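Local structure of cytochrome P450 reductase (Amycolatopsis methanolica 239, 5OGX) at residues G58-T63 / L73-Q78; R115-V120 / H164-P169; A152-E157 / A226-A231. The protein passes electrons from NADH through FAD and a [2Fe-2S] cluster to its cytochrome P450 partner, which O-demethylates guaiacol and related lignin-derived aromatics. All blocks are in the same frame, centred on the assembly; numbering follows the deposited sequence. Where two conformers were deposited one is given.

Contact 1 of 3, residues G58-T63 / L73-Q78; sequences GAPEDT and LALACQ. Unlike the reference sequence in segment 58-63: Gly-58 (reference Ala). With FES (Fe2/s2 (inorganic) cluster), chain C.
The flat carboxamide of Gln-78 meets the backbone of Gly-58 and Ala-59: OE1 lies 3.3 Å from Gly-58 C and 3.6 Å from Ala-59 N. Its NE2 faces back to its own segment and donates to Cys-77 SG at 3.5 Å, with the sulphur only 8° out of the amide plane and the N-H nearly straight on it (163°). That sulphur binds the iron atom FE2 of the [2Fe-2S] cluster, a site it shares with Cys-45, so Gln-78 is a second-shell donor to a cluster ligand and would probably soften the negative charge on the thiolate. One water ties the two segments together on the polar side: it accepts from Gly-58 N and donates to both the backbone O and OE1 of Gln-78, which helps to fix the rotation of the amide. A bend at chi2 (-67°) places CD of Gln-78, and with it the carboxamide lies beside Gly-58. Gln-78 CB comes 3.9 Å from Ala-59 CB. The remaining contact is apolar. Leu-75 CD1 meets Thr-63 CG2 at 3.7 Å, the two side chains crossing at about a right angle, and the same methyl is 4.0 Å from Ala-59 CB. The hydroxyl of Thr-63 is hydrogen-bonded to Gly-40 O in the cluster loop. In this plant-type [2Fe-2S] ferredoxin domain, a beta-grasp fold, strand 73-75 is an outermost strand of the five-stranded mixed sheet, antiparallel to strand 46-51; the loop 58-63 leads into helix 66-70, while Ala-76 and Cys-77 rest on Leu-23 of helix 22-28.

Contact 2 of 3, residues R115-V120 / H164-P169; sequences RDTRRV and HVRRVP. With FAD (flavin-adenine dinucleotide), chain B.
Arg-118 and Val-165 form an antiparallel hydrogen-bonded pair: Arg-118 N gives to Val-165 O (2.9 Å) and Val-165 N to Arg-118 O (2.8 Å). Thr-117 with Arg-166 and Arg-119 with His-164 are the flanking non-hydrogen-bonded pairs, and Arg-167 N to Asp-116 O carries the pairing past the end of the strands. Beside that bond lies a salt bridge. The Arg-167 chain bends at chi3 (64°), which places NE; NE (3.0 Å) and NH2 (3.2 Å) come side-on to Asp-116 OD1 from the same face of the carboxylate. OD1 lies in the guanidinium plane, yet the flat groups are 68° apart. NH1 of Arg-167 turns to Asp-175. Arg-119 runs alongside His-164, pointing the same way; it forms salt bridges through NH1 to Glu-162 and NH2 to Asp-252, and Glu-162 is also hydrogen-bonded to His-164 NE2. Apolar packing is slight, Val-120 CG2 to Val-165 CG2 at 4.1 Å. The backbone also holds the flavin: FAD N3 donates to His-164 O (2.7 Å), and Arg-166 N to FAD O2 (2.9 Å). The six-stranded antiparallel barrel is the FAD-binding domain of the ferredoxin reductase family, and strand 160-166 lines its flavin site.

Contact 3 of 3, residues A152-E157 / A226-A231; sequences ANTADE and ARTALA
In Arg-227, chi1 (-72°) places CG anti to the carbonyl carbon and a bend at chi3 (-76°) places NE, while Glu-157 runs extended beyond CG. Guanidinium and carboxylate approach tip to tip. Arg-227 is modelled in two conformers and its bonds are described for one, which makes them correspondingly less certain. The grip is end-on: NH1 bonds to Glu-157 OE1 at 3.0 Å and NH2 to OE2 at 3.0 Å, forming a two-pronged salt bridge although the planes are 49° apart. NH1 also donates to Ala-152 O (2.9 Å), which lies near the guanidinium plane. Thr-154 crosses the arginine at about a right angle, with its CG2 over the centre of one guanidinium face, 3.9 Å above the plane, and 3.7 Å from Arg-227 CB. OE1 of Glu-157 is held a second time, by Thr-154 N at 3.1 Å, both donors arriving from the same face of the carboxylate. This bond spans the type I turn Thr-154 to Glu-157, in which Thr-154 OG1 also bonds to Asp-156 OD1 (2.6 Å). A water links Ala-155 N to Thr-228 OG1, whose hydroxyl also bonds to Gly-224 O. The contact joins two domains: the loop between strands 146-150 and 160-166 of the FAD-binding barrel sits against helix 219-232 of the NAD-binding domain, where Arg-227 also touches Arg-255 and Ile-259 of helix 253-262.

How the contacts relate
All three contacts are partly buried, but each belongs to a different setting. Contact 1 lies in the iron-sulphur domain, about 30 Å from contact 2 and 33 Å from contact 3 between centres, and relies on methyl packing, a water and a bond to a cluster ligand. Contact 2 is regular strand pairing in the flavin barrel, its backbone serving sheet and cofactor alike. Contact 3 has no strand pairing; an arginine bridges barrel and NAD-binding domain. Contacts 2 and 3 touch where His-164 NE2 packs 3.7 Å from Ala-152 CB, and their segments alternate along the chain. They share a barrel element, because the 152-157 loop leads into strand 160-166, whose last residues, 164-166, belong to contact 2.

Contact 1 of 3, residues G58-T63 / L73-Q78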
loop_
_atom_site.group_PDB
_atom_site.type_symbol
_atom_site.label_atom_id
_atom_site.label_comp_id
_atom_site.label_asym_id
_atom_site.label_seq_id
_atom_site.Cartn_x
_atom_site.Cartn_y
_atom_site.Cartn_z
ATOM N N GLY A 58 -5.617 -6.919 19.524
ATOM C CA GLY A 58 -4.317 -7.512 19.278
ATOM C C GLY A 58 -3.198 -6.511 19.090
ATOM O O GLY A 58 -2.171 -6.832 18.485
ATOM N N ALA A 59 -3.377 -5.302 19.608
ATOM C CA ALA A 59 -2.383 -4.251 19.439
ATOM C C ALA A 59 -1.041 -4.671 20.037
ATOM O O ALA A 59 -0.964 -4.929 21.248
ATOM C CB ALA A 59 -2.870 -2.953 20.087
ATOM N N PRO A 60 0.025 -4.747 19.246
ATOM C CA PRO A 60 1.325 -5.147 19.797
ATOM C C PRO A 60 1.981 -4.034 20.606
ATOM O O PRO A 60 1.750 -2.843 20.384
ATOM C CB PRO A 60 2.148 -5.487 18.549
ATOM C CG PRO A 60 1.517 -4.716 17.456
ATOM C CD PRO A 60 0.057 -4.576 17.784
ATOM N N GLU A 61 2.830 -4.448 21.553
ATOM C CA GLU A 61 3.432 -3.493 22.478
ATOM C C GLU A 61 4.358 -2.522 21.760
ATOM O O GLU A 61 4.453 -1.351 22.146
ATOM C CB GLU A 61 4.190 -4.235 23.584
ATOM C CG GLU A 61 4.679 -3.351 24.739
ATOM C CD GLU A 61 5.906 -2.518 24.385
ATOM O OE1 GLU A 61 6.790 -3.033 23.666
ATOM O OE2 GLU A 61 5.977 -1.343 24.808
ATOM N N ASP A 62 5.063 -2.980 20.724
ATOM C CA ASP A 62 6.000 -2.083 20.060
ATOM C C ASP A 62 5.271 -1.003 19.274
ATOM O O ASP A 62 5.813 0.089 19.079
ATOM C CB ASP A 62 6.951 -2.872 19.161
ATOM C CG ASP A 62 6.358 -3.174 17.807
ATOM O OD1 ASP A 62 5.395 -3.965 17.751
ATOM O OD2 ASP A 62 6.858 -2.626 16.803
ATOM N N THR A 63 4.042 -1.278 18.833
ATOM C CA THR A 63 3.234 -0.267 18.165
ATOM C C THR A 63 2.455 0.602 19.143
ATOM O O THR A 63 2.198 1.777 18.853
ATOM C CB THR A 63 2.238 -0.926 17.199
ATOM O OG1 THR A 63 2.859 -2.036 16.540
ATOM C CG2 THR A 63 1.814 0.070 16.158
ATOM N N LEU A 73 -4.104 6.389 24.499
ATOM C CA LEU A 73 -3.945 6.179 23.066
ATOM C C LEU A 73 -4.406 4.775 22.690
ATOM O O LEU A 73 -4.501 3.878 23.531
ATOM C CB LEU A 73 -2.493 6.386 22.634
ATOM C CG LEU A 73 -1.851 7.724 23.008
ATOM C CD1 LEU A 73 -0.520 7.872 22.289
ATOM C CD2 LEU A 73 -2.780 8.890 22.686
ATOM N N ALA A 74 -4.686 4.595 21.400
ATOM C CA ALA A 74 -5.138 3.315 20.867
ATOM C C ALA A 74 -4.757 3.243 19.395
ATOM O O ALA A 74 -4.378 4.241 18.784
ATOM C CB ALA A 74 -6.654 3.142 21.032
ATOM N N LEU A 75 -4.843 2.041 18.839
ATOM C CA LEU A 75 -4.728 1.841 17.397
ATOM C C LEU A 75 -6.126 1.615 16.839
ATOM O O LEU A 75 -6.809 0.660 17.234
ATOM C CB LEU A 75 -3.834 0.645 17.068
ATOM C CG LEU A 75 -2.397 0.671 17.572
ATOM C CD1 LEU A 75 -1.677 -0.594 17.108
ATOM C CD2 LEU A 75 -1.703 1.938 17.058
ATOM N N ALA A 76 -6.546 2.485 15.917
ATOM C CA ALA A 76 -7.882 2.354 15.337
ATOM C C ALA A 76 -8.119 0.974 14.727
ATOM O O ALA A 76 -9.245 0.467 14.764
ATOM C CB ALA A 76 -8.109 3.436 14.282
ATOM N N CYS A 77 -7.096 0.364 14.129
ATOM C CA CYS A 77 -7.336 -0.930 13.492
ATOM C C CYS A 77 -7.375 -2.084 14.479
ATOM O O CYS A 77 -7.737 -3.201 14.088
ATOM C CB CYS A 77 -6.271 -1.233 12.430
ATOM S SG CYS A 77 -4.642 -1.506 13.154
ATOM N N GLN A 78 -7.029 -1.853 15.749
ATOM C CA GLN A 78 -7.110 -2.906 16.746
ATOM C C GLN A 78 -8.173 -2.640 17.797
ATOM O O GLN A 78 -8.644 -3.585 18.434
ATOM C CB GLN A 78 -5.744 -3.073 17.432
ATOM C CG GLN A 78 -4.645 -3.328 16.433
ATOM C CD GLN A 78 -4.830 -4.672 15.773
ATOM O OE1 GLN A 78 -5.051 -5.678 16.458
ATOM N NE2 GLN A 78 -4.777 -4.703 14.452
HETATM FE FE1 FES C . -1.396 0.070 10.664
HETATM FE FE2 FES C . -3.349 0.371 12.376
HETATM S S1 FES C . -1.280 -0.039 12.869
HETATM S S2 FES C . -3.457 0.684 10.201
HETATM O O HOH W 1 -7.714 -6.506 17.580
#

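Contact 2 of 3, residues R115-V120 / H164-P169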
loop_
_atom_site.group_PDB
_atom_site.type_symbol
_atom_site.label_atom_id
_atom_site.label_comp_id
_atom_site.label_asym_id
_atom_site.label_seq_id
_atom_site.Cartn_x
_atom_site.Cartn_y
_atom_site.Cartn_z
ATOM N N ARG A 115 10.269 -15.111 -11.902
ATOM C CA ARG A 115 10.677 -15.996 -10.816
ATOM C C ARG A 115 9.901 -15.675 -9.546
ATOM O O ARG A 115 9.915 -14.535 -9.068
ATOM C CB ARG A 115 12.176 -15.876 -10.550
ATOM C CG ARG A 115 12.641 -16.736 -9.379
ATOM C CD ARG A 115 14.156 -16.860 -9.358
ATOM N NE ARG A 115 14.807 -15.563 -9.182
ATOM C CZ ARG A 115 16.124 -15.382 -9.233
ATOM N NH1 ARG A 115 16.641 -14.174 -9.061
ATOM N NH2 ARG A 115 16.921 -16.415 -9.454
ATOM N N ASP A 116 9.200 -16.685 -9.025
ATOM C CA ASP A 116 8.420 -16.573 -7.789
ATOM C C ASP A 116 7.412 -15.426 -7.828
ATOM O O ASP A 116 7.077 -14.865 -6.786
ATOM C CB ASP A 116 9.330 -16.404 -6.569
ATOM C CG ASP A 116 10.080 -17.670 -6.219
ATOM O OD1 ASP A 116 9.600 -18.766 -6.570
ATOM O OD2 ASP A 116 11.151 -17.560 -5.591
ATOM N N THR A 117 6.905 -15.070 -9.007
ATOM C CA THR A 117 6.030 -13.910 -9.138
ATOM C C THR A 117 4.813 -14.272 -9.972
ATOM O O THR A 117 4.947 -14.869 -11.046
ATOM C CB THR A 117 6.765 -12.721 -9.776
ATOM O OG1 THR A 117 7.982 -12.469 -9.065
ATOM C CG2 THR A 117 5.894 -11.480 -9.718
ATOM N N ARG A 118 3.630 -13.900 -9.480
ATOM C CA ARG A 118 2.386 -14.123 -10.197
ATOM C C ARG A 118 1.584 -12.836 -10.322
ATOM O O ARG A 118 1.543 -12.021 -9.394
ATOM C CB ARG A 118 1.532 -15.171 -9.504
ATOM C CG ARG A 118 1.941 -16.571 -9.891
ATOM C CD ARG A 118 1.122 -17.645 -9.210
ATOM N NE ARG A 118 1.298 -18.884 -9.961
ATOM C CZ ARG A 118 0.501 -19.946 -9.900
ATOM N NH1 ARG A 118 -0.564 -19.957 -9.103
ATOM N NH2 ARG A 118 0.783 -21.005 -10.651
ATOM N N ARG A 119 0.926 -12.680 -11.465
ATOM C CA ARG A 119 -0.105 -11.670 -11.639
ATOM C C ARG A 119 -1.452 -12.319 -11.364
ATOM O O ARG A 119 -1.723 -13.427 -11.833
ATOM C CB ARG A 119 -0.085 -11.080 -13.053
ATOM C CG ARG A 119 -0.784 -9.714 -13.150
ATOM C CD ARG A 119 -1.089 -9.301 -14.590
ATOM N NE ARG A 119 0.028 -9.556 -15.503
ATOM C CZ ARG A 119 1.074 -8.747 -15.660
ATOM N NH1 ARG A 119 1.171 -7.610 -14.962
ATOM N NH2 ARG A 119 2.030 -9.077 -16.518
ATOM N N VAL A 120 -2.289 -11.642 -10.594
ATOM C CA VAL A 120 -3.639 -12.113 -10.333
ATOM C C VAL A 120 -4.607 -11.024 -10.765
ATOM O O VAL A 120 -4.491 -9.876 -10.326
ATOM C CB VAL A 120 -3.838 -12.473 -8.851
ATOM C CG1 VAL A 120 -5.279 -12.839 -8.600
ATOM C CG2 VAL A 120 -2.883 -13.601 -8.439
ATOM N N HIS A 164 0.219 -8.100 -7.942
ATOM C CA HIS A 164 1.513 -8.739 -8.197
ATOM C C HIS A 164 1.946 -9.423 -6.913
ATOM O O HIS A 164 2.207 -8.750 -5.915
ATOM C CB HIS A 164 2.584 -7.724 -8.620
ATOM C CG HIS A 164 2.210 -6.900 -9.810
ATOM N ND1 HIS A 164 2.973 -5.835 -10.236
ATOM C CD2 HIS A 164 1.159 -6.981 -10.665
ATOM C CE1 HIS A 164 2.410 -5.293 -11.304
ATOM N NE2 HIS A 164 1.311 -5.971 -11.588
ATOM N N VAL A 165 2.040 -10.749 -6.940
ATOM C CA VAL A 165 2.231 -11.545 -5.734
ATOM C C VAL A 165 3.592 -12.223 -5.780
ATOM O O VAL A 165 3.893 -12.955 -6.727
ATOM C CB VAL A 165 1.117 -12.593 -5.591
ATOM C CG1 VAL A 165 1.253 -13.326 -4.256
ATOM C CG2 VAL A 165 -0.246 -11.922 -5.710
ATOM N N ARG A 166 4.389 -12.021 -4.737
ATOM C CA ARG A 166 5.665 -12.711 -4.595
ATOM C C ARG A 166 5.501 -13.933 -3.695
ATOM O O ARG A 166 4.922 -13.836 -2.604
ATOM C CB ARG A 166 6.724 -11.770 -4.023
ATOM C CG ARG A 166 8.053 -12.449 -3.768
ATOM C CD ARG A 166 9.018 -12.271 -4.926
ATOM N NE ARG A 166 10.295 -12.923 -4.648
ATOM C CZ ARG A 166 11.232 -12.428 -3.845
ATOM N NH1 ARG A 166 12.360 -13.100 -3.650
ATOM N NH2 ARG A 166 11.047 -11.260 -3.241
ATOM N N ARG A 167 6.008 -15.080 -4.154
ATOM C CA ARG A 167 5.932 -16.306 -3.372
ATOM C C ARG A 167 6.859 -16.224 -2.167
ATOM O O ARG A 167 8.055 -15.963 -2.312
ATOM C CB ARG A 167 6.306 -17.519 -4.236
ATOM C CG ARG A 167 5.912 -18.870 -3.628
ATOM C CD ARG A 167 6.307 -20.043 -4.545
ATOM N NE ARG A 167 7.757 -20.124 -4.704
ATOM C CZ ARG A 167 8.572 -20.752 -3.860
ATOM N NH1 ARG A 167 8.085 -21.391 -2.799
ATOM N NH2 ARG A 167 9.879 -20.753 -4.084
ATOM N N VAL A 168 6.315 -16.463 -0.984
ATOM C CA VAL A 168 7.103 -16.556 0.242
ATOM C C VAL A 168 7.182 -18.029 0.635
ATOM O O VAL A 168 6.140 -18.653 0.872
ATOM C CB VAL A 168 6.489 -15.710 1.371
ATOM C CG1 VAL A 168 7.231 -15.944 2.672
ATOM C CG2 VAL A 168 6.486 -14.218 0.985
ATOM N N PRO A 169 8.372 -18.632 0.671
ATOM C CA PRO A 169 8.479 -20.048 1.045
ATOM C C PRO A 169 7.829 -20.333 2.390
ATOM O O PRO A 169 8.067 -19.634 3.381
ATOM C CB PRO A 169 9.992 -20.281 1.090
ATOM C CG PRO A 169 10.525 -19.319 0.072
ATOM C CD PRO A 169 9.664 -18.085 0.218
HETATM P PA FAD B . 3.189 -15.924 5.942
HETATM O O1A FAD B . 2.544 -17.263 6.204
HETATM O O2A FAD B . 2.541 -14.774 6.675
HETATM O O5B FAD B . 4.786 -15.953 6.353
HETATM C C5B FAD B . 5.488 -17.174 6.301
HETATM C C4B FAD B . 6.853 -16.956 7.016
HETATM O O4B FAD B . 7.624 -16.213 6.270
HETATM C C3B FAD B . 6.649 -16.165 8.320
HETATM O O3B FAD B . 7.527 -16.614 9.251
HETATM C C2B FAD B . 6.933 -14.698 7.915
HETATM O O2B FAD B . 7.340 -13.871 9.092
HETATM C C1B FAD B . 7.870 -14.798 7.009
HETATM N N9A FAD B . 7.720 -13.821 5.963
HETATM C C8A FAD B . 6.608 -13.135 5.663
HETATM N N7A FAD B . 6.880 -12.355 4.609
HETATM C C5A FAD B . 8.159 -12.575 4.255
HETATM C C6A FAD B . 8.929 -12.040 3.249
HETATM N N6A FAD B . 8.789 -11.077 2.173
HETATM N N1A FAD B . 10.188 -12.429 3.099
HETATM C C2A FAD B . 10.719 -13.352 3.940
HETATM N N3A FAD B . 9.965 -13.886 4.934
HETATM C C4A FAD B . 8.680 -13.486 5.082
HETATM N N1 FAD B . 2.951 -8.902 -0.952
HETATM C C2 FAD B . 3.014 -9.077 -2.398
HETATM O O2 FAD B . 3.525 -10.041 -2.860
HETATM N N3 FAD B . 2.416 -8.058 -3.273
HETATM C C4 FAD B . 1.789 -6.874 -2.774
HETATM O O4 FAD B . 1.332 -6.066 -3.512
HETATM C C4X FAD B . 1.762 -6.707 -1.289
HETATM N N5 FAD B . 1.118 -5.549 -0.750
HETATM C C5X FAD B . 1.112 -5.395 0.702
HETATM C C6 FAD B . 0.540 -4.232 1.227
HETATM C C7 FAD B . 0.539 -4.101 2.618
HETATM C C7M FAD B . -0.140 -2.791 3.015
HETATM C C8 FAD B . 1.084 -5.083 3.442
HETATM C C8M FAD B . 1.026 -4.857 4.948
HETATM C C9 FAD B . 1.662 -6.233 2.914
HETATM C C9A FAD B . 1.677 -6.370 1.540
HETATM N N10 FAD B . 2.291 -7.592 0.992
HETATM C C10 FAD B . 2.332 -7.719 -0.426
HETATM C "C1'" FAD B . 2.810 -8.655 1.870
HETATM C "C2'" FAD B . 1.613 -9.698 1.865
HETATM O "O2'" FAD B . 0.409 -9.199 2.433
HETATM C "C3'" FAD B . 1.920 -11.020 2.603
HETATM O "O3'" FAD B . 2.475 -10.703 3.847
HETATM C "C4'" FAD B . 2.910 -11.893 1.809
HETATM O "O4'" FAD B . 2.337 -12.274 0.587
HETATM C "C5'" FAD B . 3.287 -13.165 2.598
HETATM O "O5'" FAD B . 2.110 -13.759 3.112
HETATM P P FAD B . 2.067 -15.384 3.333
HETATM O O1P FAD B . 0.763 -15.715 4.005
HETATM O O2P FAD B . 2.362 -16.117 2.045
HETATM O O3P FAD B . 3.327 -15.686 4.335
#

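Contact 3 of 3, residues A152-E157 / A226-A231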
loop_
_atom_site.group_PDB
_atom_site.type_symbol
_atom_site.label_atom_id
_atom_site.label_comp_id
_atom_site.label_asym_id
_atom_site.label_seq_id
_atom_site.Cartn_x
_atom_site.Cartn_y
_atom_site.Cartn_z
ATOM N N ALA A 152 -2.154 -2.601 -8.665
ATOM C CA ALA A 152 -1.372 -1.977 -9.729
ATOM C C ALA A 152 -2.218 -1.046 -10.587
ATOM O O ALA A 152 -1.680 -0.376 -11.487
ATOM C CB ALA A 152 -0.726 -3.063 -10.610
ATOM N N ASN A 153 -3.520 -0.987 -10.320
ATOM C CA ASN A 153 -4.497 -0.312 -11.175
ATOM C C ASN A 153 -4.376 1.198 -11.143
ATOM O O ASN A 153 -4.086 1.802 -10.107
ATOM C CB ASN A 153 -5.915 -0.618 -10.712
ATOM C CG ASN A 153 -6.226 -2.075 -10.729
ATOM O OD1 ASN A 153 -5.565 -2.882 -10.070
ATOM N ND2 ASN A 153 -7.242 -2.432 -11.482
ATOM N N THR A 154 -4.712 1.815 -12.274
ATOM C CA THR A 154 -5.173 3.192 -12.208
ATOM C C THR A 154 -6.665 3.194 -11.886
ATOM O O THR A 154 -7.354 2.180 -12.022
ATOM C CB THR A 154 -4.894 3.936 -13.518
ATOM O OG1 THR A 154 -5.368 3.160 -14.622
ATOM C CG2 THR A 154 -3.396 4.156 -13.690
ATOM N N ALA A 155 -7.155 4.341 -11.414
ATOM C CA ALA A 155 -8.502 4.393 -10.853
ATOM C C ALA A 155 -9.579 4.126 -11.896
ATOM O O ALA A 155 -10.689 3.716 -11.535
ATOM C CB ALA A 155 -8.742 5.749 -10.183
ATOM N N ASP A 156 -9.275 4.335 -13.177
ATOM C CA ASP A 156 -10.234 4.044 -14.230
ATOM C C ASP A 156 -10.357 2.551 -14.508
ATOM O O ASP A 156 -11.344 2.125 -15.120
ATOM C CB ASP A 156 -9.828 4.767 -15.514
ATOM C CG ASP A 156 -8.473 4.320 -16.010
ATOM O OD1 ASP A 156 -7.484 4.541 -15.286
ATOM O OD2 ASP A 156 -8.394 3.704 -17.094
ATOM N N GLU A 157 -9.358 1.760 -14.122
ATOM C CA GLU A 157 -9.414 0.305 -14.265
ATOM C C GLU A 157 -10.140 -0.256 -13.044
ATOM O O GLU A 157 -9.548 -0.832 -12.129
ATOM C CB GLU A 157 -8.005 -0.266 -14.416
ATOM C CG GLU A 157 -7.229 0.344 -15.589
ATOM C CD GLU A 157 -5.735 0.006 -15.595
ATOM O OE1 GLU A 157 -5.141 -0.226 -14.516
ATOM O OE2 GLU A 157 -5.142 -0.005 -16.698
ATOM N N ALA A 226 2.648 5.837 -10.731
ATOM C CA ALA A 226 3.408 6.450 -11.821
ATOM C C ALA A 226 2.515 6.762 -13.017
ATOM O O ALA A 226 2.602 7.849 -13.603
ATOM C CB ALA A 226 4.554 5.532 -12.248
ATOM N N ARG A 227 1.657 5.815 -13.403
ATOM C CA ARG A 227 0.767 6.067 -14.533
ATOM C C ARG A 227 -0.194 7.208 -14.232
ATOM O O ARG A 227 -0.493 8.025 -15.110
ATOM C CB ARG A 227 -0.005 4.800 -14.888
ATOM C CG ARG A 227 0.840 3.726 -15.537
ATOM C CD ARG A 227 -0.045 2.638 -16.129
ATOM N NE ARG A 227 -0.595 1.730 -15.124
ATOM C CZ ARG A 227 -1.719 1.033 -15.290
ATOM N NH1 ARG A 227 -2.153 0.211 -14.335
ATOM N NH2 ARG A 227 -2.413 1.164 -16.411
ATOM N N THR A 228 -0.700 7.274 -13.001
ATOM C CA THR A 228 -1.603 8.364 -12.649
ATOM C C THR A 228 -0.886 9.707 -12.694
ATOM O O THR A 228 -1.435 10.694 -13.198
ATOM C CB THR A 228 -2.195 8.123 -11.257
ATOM O OG1 THR A 228 -2.869 6.849 -11.259
ATOM C CG2 THR A 228 -3.175 9.242 -10.904
ATOM N N ALA A 229 0.345 9.758 -12.176
ATOM C CA ALA A 229 1.075 11.019 -12.135
ATOM C C ALA A 229 1.385 11.499 -13.537
ATOM O O ALA A 229 1.354 12.703 -13.813
ATOM C CB ALA A 229 2.371 10.849 -11.339
ATOM N N LEU A 230 1.699 10.565 -14.428
ATOM C CA LEU A 230 2.036 10.933 -15.797
ATOM C C LEU A 230 0.803 11.357 -16.583
ATOM O O LEU A 230 0.897 12.212 -17.473
ATOM C CB LEU A 230 2.745 9.759 -16.473
ATOM C CG LEU A 230 4.192 9.529 -16.018
ATOM C CD1 LEU A 230 4.728 8.175 -16.536
ATOM C CD2 LEU A 230 5.111 10.689 -16.446
ATOM N N ALA A 231 -0.367 10.790 -16.271
ATOM C CA ALA A 231 -1.586 11.257 -16.928
ATOM C C ALA A 231 -1.886 12.706 -16.551
ATOM O O ALA A 231 -2.280 13.509 -17.406
ATOM C CB ALA A 231 -2.761 10.343 -16.577
HETATM O O HOH W 2 -5.561 6.717 -11.363
#